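Local coordinates for protein cryptic loci regulator 2 (Schizosaccharomyces pombe 972h-, PDB 5IKJ) that promotes transcriptional silencing by acting upstream of histone deacetylases, and is required for proper nucleosome positioning at heterochromatic loci, at residues C331-L336 and V511-S516; F337-P342 and D377-I382. One frame throughout, in Å; residues are numbered along the deposited sequence.

Contacts 1 and 2 use successive parts of one strand, 333-340, and their centres lie 16 Å apart. In contact 1 the strand pairs in parallel with 513-514; in contact 2 it pairs antiparallel with 377-384, so that it has a neighbour along each of its own two edges within one mixed sheet. In the sequence, both segments of contact 2 fall between those of contact 1. The two touch through Ile382: its CD1 lies 3.7 Å from Trp334 CE3, while its CG1 is 3.6 Å from Asn335 O. Leu336 CD2 adds a second junction, 3.8 Å from Phe379 CG. Neither contact includes a ligand of the zinc ion, which is held by His189, Cys204, Cys206 and Cys209.

Contact 1 (C331-L336 and V511-S516); sequences CQTWNL and VKERTS
Thr333 and Trp334 pair in parallel with Glu513 and Arg514, and the evidence is the bonding round Trp334: its N donates to Glu513 O at 2.9 Å and its O accepts from Thr515 N, so one residue bonds to the residues before and after its partner. At the start of the pairing Gln332 O is gripped twice, by Lys512 N at 3.0 Å and by Glu513 N.

The indole of Trp334 carries the side-chain packing. CG sits between the backbone N and the carbonyl carbon (chi1 61°), and chi2 then sets the turn of the ring, one face of which meets the aliphatic part of Arg514. Arg514 CG stands 3.5 Å from the centroid of the six-membered ring, 12° off its normal, a CH-pi contact over the face; CD continues past CH2. The guanidinium is not stacked on the indole, since their planes are 89° apart, and its NH1 instead bonds to the backbone of another protein chain. At the pyrrole end, Val511 CG1 packs obliquely, 3.5 Å from Trp334 CD1. Phe488 meets the indole edge-to-face.

Thr333 and Glu513 point to the other face of the sheet, lying side by side. Thr333 CG2 touches Thr515 CG2 at 3.7 Å, and both threonine side chains touch Ala521 of helix 518-522. Their hydroxyls are occupied locally, Thr333 OG1 with Ile330 O and Thr515 OG1 with Ser517 O. Further on, a water joins the segments, accepting from Asn335 ND2 at 3.0 Å and donating to Ser516 O.

The alternating bonds and the two parallel bridges identify 513-514 as a short parallel strand added beside 333-340 in a mixed beta sheet, just ahead of helix 518-522.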
loop_
_atom_site.group_PDB
_atom_site.type_symbol
_atom_site.label_atom_id
_atom_site.label_comp_id
_atom_site.label_asym_id
_atom_site.label_seq_id
_atom_site.Cartn_x
_atom_site.Cartn_y
_atom_site.Cartn_z
ATOM N N CYS A 331 -6.272 -5.890 -21.682
ATOM C CA CYS A 331 -4.880 -5.501 -21.861
ATOM C C CYS A 331 -4.703 -4.362 -22.857
ATOM O O CYS A 331 -3.566 -4.062 -23.236
ATOM C CB CYS A 331 -4.058 -6.715 -22.295
ATOM S SG CYS A 331 -4.002 -8.008 -21.033
ATOM N N GLN A 332 -5.794 -3.730 -23.286
ATOM C CA GLN A 332 -5.735 -2.491 -24.044
ATOM C C GLN A 332 -6.116 -1.283 -23.202
ATOM O O GLN A 332 -6.069 -0.155 -23.705
ATOM C CB GLN A 332 -6.652 -2.567 -25.270
ATOM C CG GLN A 332 -6.170 -3.521 -26.345
ATOM C CD GLN A 332 -6.766 -3.208 -27.703
ATOM O OE1 GLN A 332 -7.908 -2.762 -27.804
ATOM N NE2 GLN A 332 -5.987 -3.428 -28.755
ATOM N N THR A 333 -6.488 -1.486 -21.944
ATOM C CA THR A 333 -6.964 -0.407 -21.094
ATOM C C THR A 333 -5.856 0.090 -20.173
ATOM O O THR A 333 -4.767 -0.482 -20.089
ATOM C CB THR A 333 -8.166 -0.858 -20.257
ATOM O OG1 THR A 333 -7.755 -1.884 -19.343
ATOM C CG2 THR A 333 -9.281 -1.381 -21.144
ATOM N N TRP A 334 -6.154 1.186 -19.476
ATOM C CA TRP A 334 -5.304 1.688 -18.406
ATOM C C TRP A 334 -6.152 2.573 -17.507
ATOM O O TRP A 334 -7.117 3.193 -17.962
ATOM C CB TRP A 334 -4.097 2.467 -18.946
ATOM C CG TRP A 334 -4.453 3.687 -19.746
ATOM C CD1 TRP A 334 -4.700 3.744 -21.088
ATOM C CD2 TRP A 334 -4.589 5.027 -19.257
ATOM N NE1 TRP A 334 -4.985 5.035 -21.462
ATOM C CE2 TRP A 334 -4.923 5.842 -20.358
ATOM C CE3 TRP A 334 -4.462 5.617 -17.996
ATOM C CZ2 TRP A 334 -5.132 7.215 -20.234
ATOM C CZ3 TRP A 334 -4.671 6.981 -17.875
ATOM C CH2 TRP A 334 -5.002 7.763 -18.989
ATOM N N ASN A 335 -5.792 2.619 -16.225
ATOM C CA ASN A 335 -6.530 3.440 -15.273
ATOM C C ASN A 335 -5.622 3.853 -14.126
ATOM O O ASN A 335 -4.929 3.014 -13.544
ATOM C CB ASN A 335 -7.759 2.692 -14.739
ATOM C CG ASN A 335 -7.405 1.373 -14.078
ATOM O OD1 ASN A 335 -6.977 0.430 -14.743
ATOM N ND2 ASN A 335 -7.607 1.292 -12.768
ATOM N N LEU A 336 -5.630 5.148 -13.812
ATOM C CA LEU A 336 -4.953 5.647 -12.627
ATOM C C LEU A 336 -5.740 5.268 -11.378
ATOM O O LEU A 336 -6.957 5.070 -11.421
ATOM C CB LEU A 336 -4.803 7.169 -12.697
ATOM C CG LEU A 336 -3.794 7.765 -13.679
ATOM C CD1 LEU A 336 -4.204 9.185 -14.035
ATOM C CD2 LEU A 336 -2.394 7.754 -13.086
ATOM N N VAL A 511 -2.015 -0.091 -25.797
ATOM C CA VAL A 511 -2.740 0.468 -24.662
ATOM C C VAL A 511 -3.262 1.835 -25.090
ATOM O O VAL A 511 -2.494 2.794 -25.201
ATOM C CB VAL A 511 -1.847 0.565 -23.419
ATOM C CG1 VAL A 511 -2.614 1.158 -22.245
ATOM C CG2 VAL A 511 -1.295 -0.810 -23.055
ATOM N N LYS A 512 -4.571 1.926 -25.335
ATOM C CA LYS A 512 -5.144 3.129 -25.923
ATOM C C LYS A 512 -6.505 3.519 -25.361
ATOM O O LYS A 512 -7.086 4.495 -25.845
ATOM C CB LYS A 512 -5.265 2.955 -27.447
ATOM C CG LYS A 512 -6.214 1.844 -27.879
ATOM C CD LYS A 512 -5.826 1.293 -29.245
ATOM C CE LYS A 512 -7.001 0.638 -29.952
ATOM N NZ LYS A 512 -6.663 0.283 -31.359
ATOM N N GLU A 513 -7.028 2.810 -24.364
ATOM C CA GLU A 513 -8.353 3.078 -23.819
ATOM C C GLU A 513 -8.229 3.314 -22.320
ATOM O O GLU A 513 -7.719 2.454 -21.597
ATOM C CB GLU A 513 -9.306 1.915 -24.103
ATOM C CG GLU A 513 -10.735 2.151 -23.641
ATOM C CD GLU A 513 -11.623 0.938 -23.844
ATOM O OE1 GLU A 513 -11.190 -0.012 -24.532
ATOM O OE2 GLU A 513 -12.754 0.932 -23.314
ATOM N N ARG A 514 -8.690 4.471 -21.855
ATOM C CA ARG A 514 -8.716 4.746 -20.426
ATOM C C ARG A 514 -10.022 4.244 -19.828
ATOM O O ARG A 514 -11.086 4.358 -20.443
ATOM C CB ARG A 514 -8.563 6.239 -20.134
ATOM C CG ARG A 514 -8.310 6.524 -18.655
ATOM C CD ARG A 514 -8.503 7.985 -18.287
ATOM N NE ARG A 514 -9.865 8.449 -18.548
ATOM C CZ ARG A 514 -10.194 9.467 -19.340
ATOM N NH1 ARG A 514 -9.267 10.175 -19.970
ATOM N NH2 ARG A 514 -11.471 9.790 -19.495
ATOM N N THR A 515 -9.930 3.685 -18.626
ATOM C CA THR A 515 -11.095 3.256 -17.872
ATOM C C THR A 515 -11.032 3.861 -16.476
ATOM O O THR A 515 -9.982 4.319 -16.021
ATOM C CB THR A 515 -11.183 1.724 -17.783
ATOM O OG1 THR A 515 -10.086 1.219 -17.010
ATOM C CG2 THR A 515 -11.144 1.109 -19.176
ATOM N N SER A 516 -12.180 3.863 -15.802
ATOM C CA SER A 516 -12.279 4.427 -14.465
ATOM C C SER A 516 -11.832 3.458 -13.381
ATOM O O SER A 516 -11.717 3.864 -12.219
ATOM C CB SER A 516 -13.722 4.849 -14.186
ATOM O OG SER A 516 -14.590 3.730 -14.249
HETATM O O HOH W 1 -8.948 3.581 -11.472
#

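Contact 2 (F337-P342 and D377-I382); sequences FGIFQP and DHFYGI
Phe337 lays one ring face against the backbone of Gly381, whose C stands 3.5 Å above the ring plane and toward its rim. Its CG lies between the backbone N and the carbonyl carbon (chi1 56°), and CE2 reaches to 3.3 Å from Ile382 N. A beta carbon on Gly381 would collide with Phe337 CZ. An alanine in place of Phe337 would probably leave the backbone of Gly381 without its aromatic cover and open a gap beside Ile382 N, where CE2 now lies.

Tyr380 turns its ring edge toward the face of Phe340, with centroids 5.3 Å apart and planes at 64°, a T-shaped pair. The Phe340 ring also takes His378 CB over a face, while Pro342 CG sits over the centre of the His378 imidazole, a CH-pi contact 3.5 Å from its centroid. On the other face of the sheet Ile339 CB packs against Phe379 CE1 at 3.7 Å.

Between these groups the chain of 377-382 turns a corner at Tyr380. Tyr380 and Gly381 both oppose Phe337, a classic beta bulge, and Tyr380 N bonds to Gly338 O at 2.7 Å. Gly338 has positive phi, and a beta carbon there would clash with Tyr380 CB.

Beyond the pair, Tyr380 packs on Met227, Phe228 and Cys231 of helix 214-237, His378 ND1 bonds to Asp416 OD1 of strand 411-419, and Phe337 meets Trp390 of strand 387-390 edge-to-face.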
loop_
_atom_site.group_PDB
_atom_site.type_symbol
_atom_site.label_atom_id
_atom_site.label_comp_id
_atom_site.label_asym_id
_atom_site.label_seq_id
_atom_site.Cartn_x
_atom_site.Cartn_y
_atom_site.Cartn_z
ATOM N N PHE A 337 -5.033 5.170 -10.254
ATOM C CA PHE A 337 -5.678 4.900 -8.978
ATOM C C PHE A 337 -4.803 5.425 -7.849
ATOM O O PHE A 337 -3.594 5.606 -8.005
ATOM C CB PHE A 337 -5.948 3.400 -8.784
ATOM C CG PHE A 337 -4.721 2.541 -8.899
ATOM C CD1 PHE A 337 -3.888 2.348 -7.809
ATOM C CD2 PHE A 337 -4.409 1.917 -10.093
ATOM C CE1 PHE A 337 -2.761 1.557 -7.913
ATOM C CE2 PHE A 337 -3.284 1.122 -10.203
ATOM C CZ PHE A 337 -2.458 0.942 -9.111
ATOM N N GLY A 338 -5.438 5.670 -6.706
ATOM C CA GLY A 338 -4.721 6.043 -5.505
ATOM C C GLY A 338 -4.237 7.477 -5.490
ATOM O O GLY A 338 -3.044 7.734 -5.299
ATOM N N ILE A 339 -5.154 8.426 -5.681
ATOM C CA ILE A 339 -4.787 9.833 -5.623
ATOM C C ILE A 339 -4.377 10.189 -4.202
ATOM O O ILE A 339 -4.948 9.685 -3.225
ATOM C CB ILE A 339 -5.952 10.712 -6.110
ATOM C CG1 ILE A 339 -5.477 12.148 -6.343
ATOM C CG2 ILE A 339 -7.102 10.686 -5.111
ATOM C CD1 ILE A 339 -6.461 12.997 -7.126
ATOM N N PHE A 340 -3.378 11.060 -4.079
ATOM C CA PHE A 340 -2.900 11.486 -2.773
ATOM C C PHE A 340 -2.257 12.858 -2.904
ATOM O O PHE A 340 -1.989 13.343 -4.005
ATOM C CB PHE A 340 -1.905 10.480 -2.184
ATOM C CG PHE A 340 -0.571 10.478 -2.868
ATOM C CD1 PHE A 340 -0.403 9.839 -4.082
ATOM C CD2 PHE A 340 0.516 11.116 -2.295
ATOM C CE1 PHE A 340 0.824 9.835 -4.714
ATOM C CE2 PHE A 340 1.748 11.118 -2.923
ATOM C CZ PHE A 340 1.901 10.477 -4.133
ATOM N N GLN A 341 -2.012 13.482 -1.752
ATOM C CA GLN A 341 -1.333 14.768 -1.701
ATOM C C GLN A 341 0.111 14.547 -1.281
ATOM O O GLN A 341 0.350 14.098 -0.150
ATOM C CB GLN A 341 -2.030 15.706 -0.718
ATOM C CG GLN A 341 -3.398 16.180 -1.170
ATOM C CD GLN A 341 -3.328 17.059 -2.403
ATOM O OE1 GLN A 341 -2.268 17.583 -2.747
ATOM N NE2 GLN A 341 -4.460 17.223 -3.078
ATOM N N PRO A 342 1.098 14.826 -2.133
ATOM C CA PRO A 342 2.492 14.718 -1.691
ATOM C C PRO A 342 2.729 15.537 -0.430
ATOM O O PRO A 342 2.068 16.549 -0.188
ATOM C CB PRO A 342 3.288 15.268 -2.881
ATOM C CG PRO A 342 2.406 15.049 -4.058
ATOM C CD PRO A 342 0.997 15.199 -3.556
ATOM N N ASP A 377 -2.278 16.499 -10.040
ATOM C CA ASP A 377 -2.811 15.385 -9.271
ATOM C C ASP A 377 -1.804 14.243 -9.295
ATOM O O ASP A 377 -1.311 13.866 -10.363
ATOM C CB ASP A 377 -4.153 14.923 -9.838
ATOM C CG ASP A 377 -5.272 15.908 -9.567
ATOM O OD1 ASP A 377 -5.147 16.709 -8.616
ATOM O OD2 ASP A 377 -6.281 15.878 -10.300
ATOM N N HIS A 378 -1.495 13.705 -8.120
ATOM C CA HIS A 378 -0.517 12.639 -7.975
ATOM C C HIS A 378 -1.219 11.336 -7.613
ATOM O O HIS A 378 -2.254 11.337 -6.942
ATOM C CB HIS A 378 0.522 13.001 -6.911
ATOM C CG HIS A 378 1.297 14.243 -7.232
ATOM N ND1 HIS A 378 2.589 14.211 -7.709
ATOM C CD2 HIS A 378 0.954 15.551 -7.159
ATOM C CE1 HIS A 378 3.012 15.447 -7.910
ATOM N NE2 HIS A 378 2.039 16.278 -7.584
ATOM N N PHE A 379 -0.646 10.222 -8.064
ATOM C CA PHE A 379 -1.310 8.930 -7.980
ATOM C C PHE A 379 -0.332 7.852 -7.541
ATOM O O PHE A 379 0.822 7.827 -7.976
ATOM C CB PHE A 379 -1.936 8.550 -9.328
ATOM C CG PHE A 379 -3.077 9.434 -9.732
ATOM C CD1 PHE A 379 -4.369 9.141 -9.336
ATOM C CD2 PHE A 379 -2.857 10.565 -10.501
ATOM C CE1 PHE A 379 -5.423 9.954 -9.701
ATOM C CE2 PHE A 379 -3.909 11.383 -10.870
ATOM C CZ PHE A 379 -5.193 11.075 -10.469
ATOM N N TYR A 380 -0.819 6.952 -6.683
ATOM C CA TYR A 380 -0.001 5.839 -6.210
ATOM C C TYR A 380 0.465 4.956 -7.359
ATOM O O TYR A 380 1.598 4.460 -7.350
ATOM C CB TYR A 380 -0.794 5.003 -5.210
ATOM C CG TYR A 380 -0.406 5.197 -3.771
ATOM C CD1 TYR A 380 -0.936 6.233 -3.018
ATOM C CD2 TYR A 380 0.475 4.324 -3.155
ATOM C CE1 TYR A 380 -0.588 6.399 -1.693
ATOM C CE2 TYR A 380 0.828 4.482 -1.839
ATOM C CZ TYR A 380 0.298 5.519 -1.109
ATOM O OH TYR A 380 0.661 5.658 0.211
ATOM N N GLY A 381 -0.395 4.731 -8.345
ATOM C CA GLY A 381 -0.070 3.755 -9.368
ATOM C C GLY A 381 -1.007 3.851 -10.550
ATOM O O GLY A 381 -1.893 4.706 -10.611
ATOM N N ILE A 382 -0.794 2.939 -11.496
ATOM C CA ILE A 382 -1.522 2.936 -12.758
ATOM C C ILE A 382 -1.465 1.536 -13.350
ATOM O O ILE A 382 -0.402 0.906 -13.380
ATOM C CB ILE A 382 -0.932 3.974 -13.730
ATOM C CG1 ILE A 382 -1.802 4.104 -14.982
ATOM C CG2 ILE A 382 0.496 3.596 -14.114
ATOM C CD1 ILE A 382 -1.448 5.303 -15.843
#